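Porphyranase B (Zobellia galactanivorans, PDB 3JUU) hydrolyses the (1->4) linkages between beta-D-galactose and alpha-L-galactose-6-sulfate in the sulfated algal polysaccharide porphyran, releasing mostly disaccharides. Local coordinates at residues A[123-128]-A[144-149]; A[167-172]-A[214-219]; A[113-118]-A[259-264]; A[118-123]-A[254-259]. All coordinates share one frame; numbering follows the deposited sequence.

How the interactions relate
Interactions 1 and 2 lie in the buried beta-sandwich; interactions 3 and 4 sit towards one end of it, partly buried. Strand 122-128 carries interaction 1 and, through the loop leading into it, interaction 4. Interaction 1 is strand pairing within a sheet and rests on backbone hydrogen bonds, whereas interaction 2 joins the two facing sheets by side chains alone, and Ser169 OG bonds to Ile146 O to tie the two together. Interactions 3 and 4 share Lys118 and Ser259, yet differ in chemistry: the former is polar, with one backbone bond, waters and charged side chains, the latter chiefly a methionine methyl among apolar groups, with one bridging water.

Interaction 1: residues A[123-128]-A[144-149]; sequences STFWLI and LDIQES
Phe125 O takes two backbone hydrogen bonds across to the neighbouring antiparallel strand, from Ile146 N and Gln147 N, and this pair makes a classic beta bulge in the GH16 jelly roll. The sequence around it, from Glu143 through Asp145 to Glu148, matches the family's bulged catalytic motif, consistent with Glu143 as the nucleophile and Glu148 as the proton donor. Both donors lie in the plane of the Phe125 carbonyl, and regular pairing resumes beyond the bulge with Leu127 and Leu144 exchanging N-H and C=O.

On the core face Phe125 has CG anti to the backbone N (chi1 179°). Its ring crosses the Ile146 side chain, with CE2 3.6 Å from Ile146 CD1, and the Phe125 side chain also touches Leu238 of strand 237-242. Leu127 and Leu144 point the same way beside each other, with their CB atoms 4.0 Å apart. An alanine at Phe125 would probably open a gap beside Ile146 CD1 and take from Leu238 part of its packing.

Trp126 and Asp145 share the other face with Thr124 and Glu148. Trp126 CG sits between the backbone N and carbonyl carbon (chi1 51°), and the indole extends away from the partner strand, with Asp145 alongside and pointing the same way, carboxylate and ring planes 51° apart. Asp145 OD1 approaches Trp126 CB at 3.4 Å. In the plane of the indole, NE1 makes a weak bond to Thr124 OG1, whose stronger partner is Val241 O. Glu148 is extended beyond CG and its OE1 is held by Tyr245 OH. Lower down, Glu148 CG rests against Thr124 CG2 at 3.9 Å.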
loop_
_atom_site.group_PDB
_atom_site.type_symbol
_atom_site.label_atom_id
_atom_site.label_comp_id
_atom_site.label_asym_id
_atom_site.label_seq_id
_atom_site.Cartn_x
_atom_site.Cartn_y
_atom_site.Cartn_z
ATOM N N SER A 123 -0.307 -7.655 2.340
ATOM C CA SER A 123 -1.322 -6.963 1.532
ATOM C C SER A 123 -1.242 -5.476 1.891
ATOM O O SER A 123 -1.360 -5.178 3.070
ATOM C CB SER A 123 -2.701 -7.453 1.942
ATOM O OG SER A 123 -2.855 -8.825 1.614
ATOM N N THR A 124 -0.908 -4.599 0.925
ATOM C CA THR A 124 -0.493 -3.254 1.291
ATOM C C THR A 124 -1.106 -2.211 0.389
ATOM O O THR A 124 -1.512 -2.498 -0.795
ATOM C CB THR A 124 1.051 -3.108 1.233
ATOM O OG1 THR A 124 1.507 -3.190 -0.135
ATOM C CG2 THR A 124 1.785 -4.224 2.088
ATOM N N PHE A 125 -1.120 -0.989 0.899
ATOM C CA PHE A 125 -1.605 0.144 0.107
ATOM C C PHE A 125 -0.828 1.359 0.658
ATOM O O PHE A 125 -0.877 1.580 1.904
ATOM C CB PHE A 125 -3.090 0.340 0.429
ATOM C CG PHE A 125 -3.727 1.506 -0.304
ATOM C CD1 PHE A 125 -3.553 1.679 -1.704
ATOM C CD2 PHE A 125 -4.501 2.470 0.398
ATOM C CE1 PHE A 125 -4.168 2.771 -2.367
ATOM C CE2 PHE A 125 -5.135 3.555 -0.267
ATOM C CZ PHE A 125 -4.948 3.745 -1.621
ATOM N N TRP A 126 -0.084 2.059 -0.206
ATOM C CA TRP A 126 0.903 3.059 0.276
ATOM C C TRP A 126 1.305 4.037 -0.811
ATOM O O TRP A 126 0.913 3.842 -2.002
ATOM C CB TRP A 126 2.112 2.414 0.992
ATOM C CG TRP A 126 2.841 1.269 0.228
ATOM C CD1 TRP A 126 2.319 0.019 -0.011
ATOM C CD2 TRP A 126 4.138 1.303 -0.380
ATOM N NE1 TRP A 126 3.273 -0.744 -0.692
ATOM C CE2 TRP A 126 4.385 0.013 -0.919
ATOM C CE3 TRP A 126 5.167 2.280 -0.440
ATOM C CZ2 TRP A 126 5.564 -0.327 -1.641
ATOM C CZ3 TRP A 126 6.381 1.955 -1.105
ATOM C CH2 TRP A 126 6.583 0.624 -1.695
ATOM N N LEU A 127 2.084 5.053 -0.408
ATOM C CA LEU A 127 2.548 6.111 -1.324
ATOM C C LEU A 127 4.020 6.211 -1.100
ATOM O O LEU A 127 4.479 6.096 0.056
ATOM C CB LEU A 127 1.915 7.494 -0.880
ATOM C CG LEU A 127 0.425 7.596 -1.302
ATOM C CD1 LEU A 127 -0.431 8.562 -0.419
ATOM C CD2 LEU A 127 0.393 8.063 -2.764
ATOM N N ILE A 128 4.795 6.482 -2.147
ATOM C CA ILE A 128 6.216 6.775 -1.937
ATOM C C ILE A 128 6.608 7.794 -3.006
ATOM O O ILE A 128 6.039 7.812 -4.080
ATOM C CB ILE A 128 7.076 5.421 -1.918
ATOM C CG1 ILE A 128 8.520 5.665 -1.478
ATOM C CG2 ILE A 128 7.031 4.746 -3.345
ATOM C CD1 ILE A 128 9.321 4.457 -1.208
ATOM N N LEU A 144 4.635 6.912 2.748
ATOM C CA LEU A 144 3.398 7.035 3.550
ATOM C C LEU A 144 2.619 5.687 3.385
ATOM O O LEU A 144 2.005 5.411 2.376
ATOM C CB LEU A 144 2.583 8.265 3.015
ATOM C CG LEU A 144 1.485 8.854 3.950
ATOM C CD1 LEU A 144 0.754 9.985 3.247
ATOM C CD2 LEU A 144 0.494 7.762 4.440
ATOM N N ASP A 145 2.699 4.842 4.409
ATOM C CA ASP A 145 2.000 3.528 4.417
ATOM C C ASP A 145 0.599 3.641 4.999
ATOM O O ASP A 145 0.416 4.017 6.170
ATOM C CB ASP A 145 2.853 2.543 5.238
ATOM C CG ASP A 145 4.263 2.447 4.676
ATOM O OD1 ASP A 145 4.398 2.069 3.476
ATOM O OD2 ASP A 145 5.214 2.819 5.386
ATOM N N ILE A 146 -0.395 3.299 4.184
ATOM C CA ILE A 146 -1.746 3.521 4.594
ATOM C C ILE A 146 -2.211 2.260 5.295
ATOM O O ILE A 146 -2.768 2.294 6.424
ATOM C CB ILE A 146 -2.639 3.918 3.386
ATOM C CG1 ILE A 146 -2.057 5.114 2.728
ATOM C CG2 ILE A 146 -4.155 4.077 3.826
ATOM C CD1 ILE A 146 -2.507 5.307 1.363
ATOM N N GLN A 147 -1.972 1.084 4.654
ATOM C CA GLN A 147 -2.213 -0.155 5.356
ATOM C C GLN A 147 -1.130 -1.170 4.957
ATOM O O GLN A 147 -0.801 -1.319 3.764
ATOM C CB GLN A 147 -3.628 -0.722 5.035
ATOM C CG GLN A 147 -3.913 -2.171 5.394
ATOM C CD GLN A 147 -3.865 -2.471 6.902
ATOM O OE1 GLN A 147 -3.094 -1.833 7.629
ATOM N NE2 GLN A 147 -4.687 -3.436 7.386
ATOM N N GLU A 148 -0.578 -1.858 5.941
ATOM C CA GLU A 148 0.264 -3.038 5.663
ATOM C C GLU A 148 -0.282 -4.142 6.546
ATOM O O GLU A 148 -0.597 -3.925 7.712
ATOM C CB GLU A 148 1.742 -2.809 6.001
ATOM C CG GLU A 148 2.397 -1.786 5.088
ATOM C CD GLU A 148 3.819 -1.540 5.455
ATOM O OE1 GLU A 148 4.644 -2.428 5.079
ATOM O OE2 GLU A 148 4.078 -0.479 6.106
ATOM N N SER A 149 -0.468 -5.312 5.954
ATOM C CA SER A 149 -1.077 -6.436 6.683
ATOM C C SER A 149 -0.354 -7.695 6.245
ATOM O O SER A 149 0.302 -7.690 5.192
ATOM C CB SER A 149 -2.612 -6.525 6.303
ATOM O OG SER A 149 -3.177 -7.562 7.144
#

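Interaction 2: residues A[167-172]-A[214-219]; sequences MNSNTH and IIFFLD
Phe216 reaches across to Ser169 and Met167, its CG set anti to its own carbonyl carbon (chi1 -70°). At the root of the side chain, Phe216 CB is 4.1 Å from Met167 CE. Further out, CG and CD1 pass Ser169 OG, the nearer being CD1 at 3.6 Å. The ring then lies flat under Ser169 CB, which stands 3.5 Å from the centroid and 7° off the normal, a CH-pi contact over the centre of one face. At the tip, Phe216 CZ is 4.3 Å from Thr171 CG2, which comes in at the ring edge, near its plane.

The two strands belong to the facing sheets of the GH16 beta-sandwich: their segment axes pass 9.3 Å apart and run nearly antiparallel, and the gap is bridged by side chains. Ser169 OG also bonds to Ile146 O in the adjoining strand 141-150, which probably holds the hydroxyl in its rotamer. Met167 is fully extended and enters between Phe216 and Leu218. Its SD slides past Leu218 CB at 3.8 Å, the two side chains running in opposite directions, and its methyl CE ends 3.3 Å from Phe217 O. At the other end of the contact Thr171 CG2 meets Ile214 CG2, while Thr171 OG1 bonds to Ser187 O.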
loop_
_atom_site.group_PDB
_atom_site.type_symbol
_atom_site.label_atom_id
_atom_site.label_comp_id
_atom_site.label_asym_id
_atom_site.label_seq_id
_atom_site.Cartn_x
_atom_site.Cartn_y
_atom_site.Cartn_z
ATOM N N MET A 167 -5.209 -2.066 11.402
ATOM C CA MET A 167 -4.682 -1.143 10.383
ATOM C C MET A 167 -3.335 -0.627 10.882
ATOM O O MET A 167 -3.234 0.033 11.920
ATOM C CB MET A 167 -5.651 0.047 10.164
ATOM C CG MET A 167 -5.193 0.930 9.000
ATOM S SD MET A 167 -6.454 2.269 8.841
ATOM C CE MET A 167 -5.699 3.323 7.637
ATOM N N ASN A 168 -2.283 -0.944 10.147
ATOM C CA ASN A 168 -0.927 -0.650 10.512
ATOM C C ASN A 168 -0.484 0.397 9.525
ATOM O O ASN A 168 -0.302 0.074 8.330
ATOM C CB ASN A 168 -0.119 -1.944 10.248
ATOM C CG ASN A 168 -0.564 -3.029 11.167
ATOM O OD1 ASN A 168 -0.614 -2.815 12.364
ATOM N ND2 ASN A 168 -0.983 -4.153 10.610
ATOM N N SER A 169 -0.342 1.654 9.999
ATOM C CA SER A 169 -0.007 2.778 9.103
ATOM C C SER A 169 1.319 3.334 9.534
ATOM O O SER A 169 1.813 3.040 10.681
ATOM C CB SER A 169 -1.049 3.890 9.229
ATOM O OG SER A 169 -2.379 3.363 8.938
ATOM N N ASN A 170 1.995 4.017 8.624
ATOM C CA ASN A 170 3.353 4.483 8.944
ATOM C C ASN A 170 3.776 5.643 8.097
ATOM O O ASN A 170 3.157 5.956 7.053
ATOM C CB ASN A 170 4.370 3.298 8.829
ATOM C CG ASN A 170 5.505 3.378 9.877
ATOM O OD1 ASN A 170 5.936 4.472 10.244
ATOM N ND2 ASN A 170 6.020 2.224 10.301
ATOM N N THR A 171 4.813 6.357 8.549
ATOM C CA THR A 171 5.376 7.472 7.707
ATOM C C THR A 171 6.886 7.361 7.903
ATOM O O THR A 171 7.345 7.194 9.026
ATOM C CB THR A 171 4.858 8.913 8.126
ATOM O OG1 THR A 171 5.133 9.098 9.526
ATOM C CG2 THR A 171 3.231 9.090 7.899
ATOM N N HIS A 172 7.657 7.372 6.832
ATOM C CA HIS A 172 9.082 7.173 6.930
ATOM C C HIS A 172 9.807 8.292 6.231
ATOM O O HIS A 172 9.396 8.691 5.143
ATOM C CB HIS A 172 9.531 5.888 6.199
ATOM C CG HIS A 172 8.912 4.648 6.743
ATOM N ND1 HIS A 172 9.306 4.100 7.947
ATOM C CD2 HIS A 172 7.887 3.879 6.293
ATOM C CE1 HIS A 172 8.624 2.989 8.163
ATOM N NE2 HIS A 172 7.755 2.835 7.179
ATOM N N ILE A 214 -0.859 14.228 8.522
ATOM C CA ILE A 214 -1.288 13.048 7.769
ATOM C C ILE A 214 -2.384 12.474 8.645
ATOM O O ILE A 214 -2.129 12.229 9.803
ATOM C CB ILE A 214 -0.105 12.048 7.649
ATOM C CG1 ILE A 214 1.171 12.694 7.003
ATOM C CG2 ILE A 214 -0.568 10.718 6.984
ATOM C CD1 ILE A 214 1.063 13.043 5.570
ATOM N N ILE A 215 -3.568 12.212 8.099
ATOM C CA ILE A 215 -4.687 11.762 8.902
ATOM C C ILE A 215 -5.233 10.474 8.334
ATOM O O ILE A 215 -5.594 10.432 7.189
ATOM C CB ILE A 215 -5.829 12.840 8.929
ATOM C CG1 ILE A 215 -5.286 14.098 9.612
ATOM C CG2 ILE A 215 -7.015 12.330 9.745
ATOM C CD1 ILE A 215 -4.908 15.147 8.697
ATOM N N PHE A 216 -5.259 9.441 9.154
ATOM C CA PHE A 216 -5.636 8.086 8.633
ATOM C C PHE A 216 -7.090 7.780 8.942
ATOM O O PHE A 216 -7.577 8.123 10.033
ATOM C CB PHE A 216 -4.743 7.003 9.290
ATOM C CG PHE A 216 -3.308 7.075 8.820
ATOM C CD1 PHE A 216 -2.978 6.632 7.528
ATOM C CD2 PHE A 216 -2.315 7.578 9.666
ATOM C CE1 PHE A 216 -1.670 6.785 7.051
ATOM C CE2 PHE A 216 -0.967 7.650 9.239
ATOM C CZ PHE A 216 -0.666 7.223 7.927
ATOM N N PHE A 217 -7.784 7.096 8.011
ATOM C CA PHE A 217 -9.208 6.721 8.192
ATOM C C PHE A 217 -9.357 5.245 7.940
ATOM O O PHE A 217 -8.691 4.643 7.038
ATOM C CB PHE A 217 -10.043 7.405 7.094
ATOM C CG PHE A 217 -10.265 8.857 7.372
ATOM C CD1 PHE A 217 -11.485 9.267 7.870
ATOM C CD2 PHE A 217 -9.188 9.804 7.176
ATOM C CE1 PHE A 217 -11.714 10.615 8.184
ATOM C CE2 PHE A 217 -9.433 11.182 7.438
ATOM C CZ PHE A 217 -10.693 11.537 7.982
ATOM N N LEU A 218 -10.274 4.663 8.678
ATOM C CA LEU A 218 -10.661 3.223 8.532
ATOM C C LEU A 218 -12.154 3.119 8.442
ATOM O O LEU A 218 -12.866 3.635 9.329
ATOM C CB LEU A 218 -10.136 2.370 9.730
ATOM C CG LEU A 218 -10.575 0.917 9.766
ATOM C CD1 LEU A 218 -10.101 0.169 8.409
ATOM C CD2 LEU A 218 -10.137 0.218 11.105
ATOM N N ASP A 219 -12.650 2.538 7.324
ATOM C CA ASP A 219 -14.112 2.314 7.108
ATOM C C ASP A 219 -14.867 3.637 7.312
ATOM O O ASP A 219 -15.901 3.670 7.984
ATOM C CB ASP A 219 -14.607 1.231 8.047
ATOM C CG ASP A 219 -13.897 -0.093 7.775
ATOM O OD1 ASP A 219 -13.633 -0.304 6.557
ATOM O OD2 ASP A 219 -13.662 -0.843 8.744
#

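Interaction 3: residues A[113-118]-A[259-264]; sequences EMKANK and SKEDRT. With SO4 (sulfate ion), chain F.
Lys118 N donates to Asp262 O at 2.8 Å, nearly straight (160°) and in the carbonyl plane, and so joins the loop after strand 108-115 to the short, weakly bonded helix 260-263. Beside this bond Asn117 CB packs 3.4 Å from Asp262 O. The Asn117 amide itself turns elsewhere, with OD1 bonded to Thr119 OG1 and ND2 to Thr265 OG1.

The side chains of Lys118 and Asp262 run alongside each other in the same direction. Lys118 CD lies 4.0 Å from Asp262 OD2, and a water links Lys118 NZ to that oxygen. Lys115, bent at chi3, crosses Glu261 at about a right angle and brings NZ to 4.0 Å from OE2, beyond a salt bridge, where attraction is likely to be modest. A second water lies between Ala116 O and Glu261 O, in hydrogen-bonding reach of both. Ser259 is the N-cap: its OG accepts from Asp262 N at 3.0 Å. On another side of the helix, Arg263 grips a sulfate ion, probably from the crystallisation liquor, in two places, NH1 to O3 at 2.7 Å and NH2 to O1 at 3.0 Å.

Arg263 NH1 also bonds to Thr78 O of strand 73-87. The chain leaves the helix directly into strand 264-276, which pairs with strands 108-115 and 73-87.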
loop_
_atom_site.group_PDB
_atom_site.type_symbol
_atom_site.label_atom_id
_atom_site.label_comp_id
_atom_site.label_asym_id
_atom_site.label_seq_id
_atom_site.Cartn_x
_atom_site.Cartn_y
_atom_site.Cartn_z
ATOM N N GLU A 113 -10.526 -0.042 -1.147
ATOM C CA GLU A 113 -11.270 -1.009 -0.431
ATOM C C GLU A 113 -10.573 -2.344 -0.674
ATOM O O GLU A 113 -10.544 -2.804 -1.826
ATOM C CB GLU A 113 -12.750 -1.080 -0.944
ATOM C CG GLU A 113 -13.584 -2.045 -0.124
ATOM C CD GLU A 113 -15.051 -1.914 -0.478
ATOM O OE1 GLU A 113 -15.435 -2.271 -1.595
ATOM O OE2 GLU A 113 -15.806 -1.391 0.339
ATOM N N MET A 114 -10.054 -2.957 0.392
ATOM C CA MET A 114 -9.152 -4.099 0.201
ATOM C C MET A 114 -9.532 -5.210 1.172
ATOM O O MET A 114 -9.864 -4.948 2.367
ATOM C CB MET A 114 -7.672 -3.627 0.404
ATOM C CG MET A 114 -6.552 -4.689 0.202
ATOM S SD MET A 114 -4.936 -4.315 1.005
ATOM C CE MET A 114 -5.940 -5.368 1.893
ATOM N N LYS A 115 -9.419 -6.440 0.690
ATOM C CA LYS A 115 -9.436 -7.592 1.582
ATOM C C LYS A 115 -8.079 -8.265 1.469
ATOM O O LYS A 115 -7.578 -8.522 0.335
ATOM C CB LYS A 115 -10.589 -8.557 1.197
ATOM C CG LYS A 115 -10.518 -9.875 1.916
ATOM C CD LYS A 115 -11.541 -10.935 1.365
ATOM C CE LYS A 115 -12.919 -10.711 1.749
ATOM N NZ LYS A 115 -13.695 -11.785 0.990
ATOM N N ALA A 116 -7.453 -8.531 2.600
ATOM C CA ALA A 116 -6.107 -9.062 2.545
ATOM C C ALA A 116 -6.120 -10.545 2.131
ATOM O O ALA A 116 -7.168 -11.263 2.295
ATOM C CB ALA A 116 -5.377 -8.910 3.941
ATOM N N ASN A 117 -4.977 -10.995 1.603
ATOM C CA ASN A 117 -4.774 -12.457 1.443
ATOM C C ASN A 117 -4.567 -13.087 2.793
ATOM O O ASN A 117 -4.130 -12.432 3.708
ATOM C CB ASN A 117 -3.683 -12.807 0.415
ATOM C CG ASN A 117 -2.282 -12.487 0.900
ATOM O OD1 ASN A 117 -1.793 -13.119 1.848
ATOM N ND2 ASN A 117 -1.618 -11.565 0.231
ATOM N N LYS A 118 -4.853 -14.382 2.902
ATOM C CA LYS A 118 -4.714 -15.165 4.134
ATOM C C LYS A 118 -3.381 -15.977 4.184
ATOM O O LYS A 118 -3.329 -17.132 4.665
ATOM C CB LYS A 118 -5.910 -16.130 4.161
ATOM C CG LYS A 118 -6.104 -16.759 5.524
ATOM C CD LYS A 118 -7.476 -17.598 5.459
ATOM C CE LYS A 118 -7.666 -18.249 6.814
ATOM N NZ LYS A 118 -8.866 -19.114 6.853
ATOM N N SER A 259 -6.682 -21.871 -0.963
ATOM C CA SER A 259 -7.440 -21.618 -2.200
ATOM C C SER A 259 -6.963 -20.368 -2.952
ATOM O O SER A 259 -6.248 -19.513 -2.381
ATOM C CB SER A 259 -8.904 -21.422 -1.837
ATOM O OG SER A 259 -9.041 -20.215 -1.088
ATOM N N LYS A 260 -7.350 -20.226 -4.221
ATOM C CA LYS A 260 -6.946 -19.006 -4.978
ATOM C C LYS A 260 -7.460 -17.790 -4.210
ATOM O O LYS A 260 -6.728 -16.776 -4.038
ATOM C CB LYS A 260 -7.422 -18.982 -6.404
ATOM C CG LYS A 260 -6.624 -17.976 -7.278
ATOM C CD LYS A 260 -7.218 -17.787 -8.630
ATOM C CE LYS A 260 -6.426 -16.739 -9.378
ATOM N NZ LYS A 260 -6.834 -16.790 -10.803
ATOM N N GLU A 261 -8.697 -17.868 -3.709
ATOM C CA GLU A 261 -9.243 -16.707 -2.952
ATOM C C GLU A 261 -8.383 -16.369 -1.713
ATOM O O GLU A 261 -8.065 -15.235 -1.470
ATOM C CB GLU A 261 -10.671 -17.014 -2.509
ATOM C CG GLU A 261 -11.417 -15.787 -1.861
ATOM C CD GLU A 261 -11.630 -14.539 -2.822
ATOM O OE1 GLU A 261 -11.296 -14.507 -4.071
ATOM O OE2 GLU A 261 -12.164 -13.544 -2.264
ATOM N N ASP A 262 -8.031 -17.370 -0.951
ATOM C CA ASP A 262 -7.157 -17.192 0.238
ATOM C C ASP A 262 -5.785 -16.669 -0.182
ATOM O O ASP A 262 -5.192 -15.874 0.588
ATOM C CB ASP A 262 -6.913 -18.477 0.963
ATOM C CG ASP A 262 -8.119 -18.942 1.791
ATOM O OD1 ASP A 262 -9.099 -18.186 1.871
ATOM O OD2 ASP A 262 -7.982 -20.035 2.384
ATOM N N ARG A 263 -5.288 -17.018 -1.396
ATOM C CA ARG A 263 -3.963 -16.472 -1.842
ATOM C C ARG A 263 -4.045 -15.105 -2.488
ATOM O O ARG A 263 -3.017 -14.555 -2.858
ATOM C CB ARG A 263 -3.290 -17.467 -2.835
ATOM C CG ARG A 263 -2.806 -18.675 -2.024
ATOM C CD ARG A 263 -2.122 -19.767 -2.952
ATOM N NE ARG A 263 -3.086 -20.324 -3.958
ATOM C CZ ARG A 263 -3.157 -20.061 -5.282
ATOM N NH1 ARG A 263 -2.426 -19.149 -5.952
ATOM N NH2 ARG A 263 -4.080 -20.746 -5.989
ATOM N N THR A 264 -5.247 -14.517 -2.566
ATOM C CA THR A 264 -5.458 -13.321 -3.357
ATOM C C THR A 264 -5.752 -12.116 -2.451
ATOM O O THR A 264 -6.595 -12.223 -1.588
ATOM C CB THR A 264 -6.605 -13.495 -4.352
ATOM O OG1 THR A 264 -6.165 -14.515 -5.294
ATOM C CG2 THR A 264 -6.971 -12.130 -5.130
HETATM S S SO4 F . -3.198 -19.723 -9.577
HETATM O O1 SO4 F . -4.123 -20.728 -9.008
HETATM O O2 SO4 F . -4.023 -18.984 -10.553
HETATM O O3 SO4 F . -2.605 -18.779 -8.612
HETATM O O4 SO4 F . -2.103 -20.398 -10.304
HETATM O O HOH W 1 -8.299 -13.321 0.994
HETATM O O HOH W 2 -9.265 -20.398 4.492
#

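Interaction 4: residues A[118-123]-A[254-259]; sequences KTFMSS and GGMTGS
Thr119, Phe120 and Met121 build an ST turn in the loop leading into strand 122-128, and its side chains receive the methyl of Met256 from the loop before helix 260-263. The turn is closed by Thr119 OG1, which accepts from Met121 N at 3.0 Å. Met256 bends at chi2 (-70°) and chi3, and its CE ends among three neighbours: Phe120 CE2 at 3.6 Å, Met121 SD at 3.8 Å and Thr119 CB at 3.8 Å. Phe120 and Met121 both cross the Met256 side chain at about a right angle.

The Phe120 ring is covered on one face by Met121 CG, 3.8 Å above its plane and over its centre. Gly255 CA lies 4.1 Å from Phe120 CD2, and a side chain at that glycine would run into the ring. A water accepts from Phe120 N and donates to Gly255 O, joining the two backbones. An alanine at Thr119 would probably leave Met121 N without its acceptor and Asn117 OD1 without this partner, freeing the turn to shift.

The Met121 side chain comes within about 6 Å of that of Glu243, a probable substrate-binding residue, consistent with a place near the substrate cleft. The Thr119 OG1 to Met121 N bond, side chain to the backbone N two residues on, is typical of an ST turn.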
loop_
_atom_site.group_PDB
_atom_site.type_symbol
_atom_site.label_atom_id
_atom_site.label_comp_id
_atom_site.label_asym_id
_atom_site.label_seq_id
_atom_site.Cartn_x
_atom_site.Cartn_y
_atom_site.Cartn_z
ATOM N N LYS A 118 -4.853 -14.382 2.902
ATOM C CA LYS A 118 -4.714 -15.165 4.134
ATOM C C LYS A 118 -3.381 -15.977 4.184
ATOM O O LYS A 118 -3.329 -17.132 4.665
ATOM C CB LYS A 118 -5.910 -16.130 4.161
ATOM C CG LYS A 118 -6.104 -16.759 5.524
ATOM C CD LYS A 118 -7.476 -17.598 5.459
ATOM C CE LYS A 118 -7.666 -18.249 6.814
ATOM N NZ LYS A 118 -8.866 -19.114 6.853
ATOM N N THR A 119 -2.304 -15.388 3.691
ATOM C CA THR A 119 -0.983 -16.048 3.638
ATOM C C THR A 119 0.069 -15.247 4.425
ATOM O O THR A 119 -0.204 -14.154 4.967
ATOM C CB THR A 119 -0.397 -16.201 2.193
ATOM O OG1 THR A 119 0.209 -14.964 1.761
ATOM C CG2 THR A 119 -1.498 -16.593 1.179
ATOM N N PHE A 120 1.247 -15.818 4.532
ATOM C CA PHE A 120 2.336 -15.094 5.234
ATOM C C PHE A 120 2.865 -13.862 4.488
ATOM O O PHE A 120 3.694 -13.098 5.086
ATOM C CB PHE A 120 3.508 -16.098 5.487
ATOM C CG PHE A 120 4.356 -16.392 4.253
ATOM C CD1 PHE A 120 5.652 -15.840 4.140
ATOM C CD2 PHE A 120 3.910 -17.267 3.252
ATOM C CE1 PHE A 120 6.465 -16.065 3.029
ATOM C CE2 PHE A 120 4.722 -17.560 2.150
ATOM C CZ PHE A 120 6.012 -16.943 1.997
ATOM N N MET A 121 2.452 -13.669 3.220
ATOM C CA MET A 121 2.859 -12.521 2.381
ATOM C C MET A 121 1.915 -11.335 2.622
ATOM O O MET A 121 0.887 -11.482 3.201
ATOM C CB MET A 121 2.884 -12.926 0.878
ATOM C CG MET A 121 3.999 -13.960 0.706
ATOM S SD MET A 121 4.173 -14.599 -0.995
ATOM C CE MET A 121 4.603 -13.113 -2.004
ATOM N N SER A 122 2.405 -10.144 2.310
ATOM C CA SER A 122 1.722 -8.920 2.688
ATOM C C SER A 122 0.499 -8.591 1.830
ATOM O O SER A 122 0.263 -9.187 0.714
ATOM C CB SER A 122 2.760 -7.775 2.583
ATOM O OG SER A 122 2.940 -7.407 1.203
ATOM N N SER A 123 -0.307 -7.655 2.340
ATOM C CA SER A 123 -1.322 -6.963 1.532
ATOM C C SER A 123 -1.242 -5.476 1.891
ATOM O O SER A 123 -1.360 -5.178 3.070
ATOM C CB SER A 123 -2.701 -7.453 1.942
ATOM O OG SER A 123 -2.855 -8.825 1.614
ATOM N N GLY A 254 5.426 -24.321 3.016
ATOM C CA GLY A 254 5.608 -23.365 1.924
ATOM C C GLY A 254 4.604 -22.192 1.913
ATOM O O GLY A 254 4.818 -21.221 1.181
ATOM N N GLY A 255 3.501 -22.308 2.632
ATOM C CA GLY A 255 2.592 -21.183 2.865
ATOM C C GLY A 255 1.618 -20.948 1.719
ATOM O O GLY A 255 0.769 -20.029 1.801
ATOM N N MET A 256 1.655 -21.787 0.668
ATOM C CA MET A 256 0.820 -21.560 -0.519
ATOM C C MET A 256 -0.245 -22.646 -0.818
ATOM O O MET A 256 -0.701 -22.774 -1.977
ATOM C CB MET A 256 1.734 -21.391 -1.746
ATOM C CG MET A 256 2.661 -20.130 -1.650
ATOM S SD MET A 256 1.612 -18.626 -1.830
ATOM C CE MET A 256 2.098 -17.696 -0.281
ATOM N N THR A 257 -0.672 -23.369 0.211
ATOM C CA THR A 257 -1.673 -24.450 0.057
ATOM C C THR A 257 -3.115 -23.907 0.042
ATOM O O THR A 257 -4.069 -24.664 -0.212
ATOM C CB THR A 257 -1.596 -25.487 1.218
ATOM O OG1 THR A 257 -1.941 -24.857 2.489
ATOM C CG2 THR A 257 -0.197 -26.003 1.284
ATOM N N GLY A 258 -3.299 -22.616 0.312
ATOM C CA GLY A 258 -4.666 -22.040 0.356
ATOM C C GLY A 258 -5.360 -22.040 -0.997
ATOM O O GLY A 258 -4.728 -22.118 -2.081
ATOM N N SER A 259 -6.682 -21.871 -0.963
ATOM C CA SER A 259 -7.440 -21.618 -2.200
ATOM C C SER A 259 -6.963 -20.368 -2.952
ATOM O O SER A 259 -6.248 -19.513 -2.381
ATOM C CB SER A 259 -8.904 -21.422 -1.837
ATOM O OG SER A 259 -9.041 -20.215 -1.088
HETATM O O HOH W 3 1.001 -18.607 4.206
#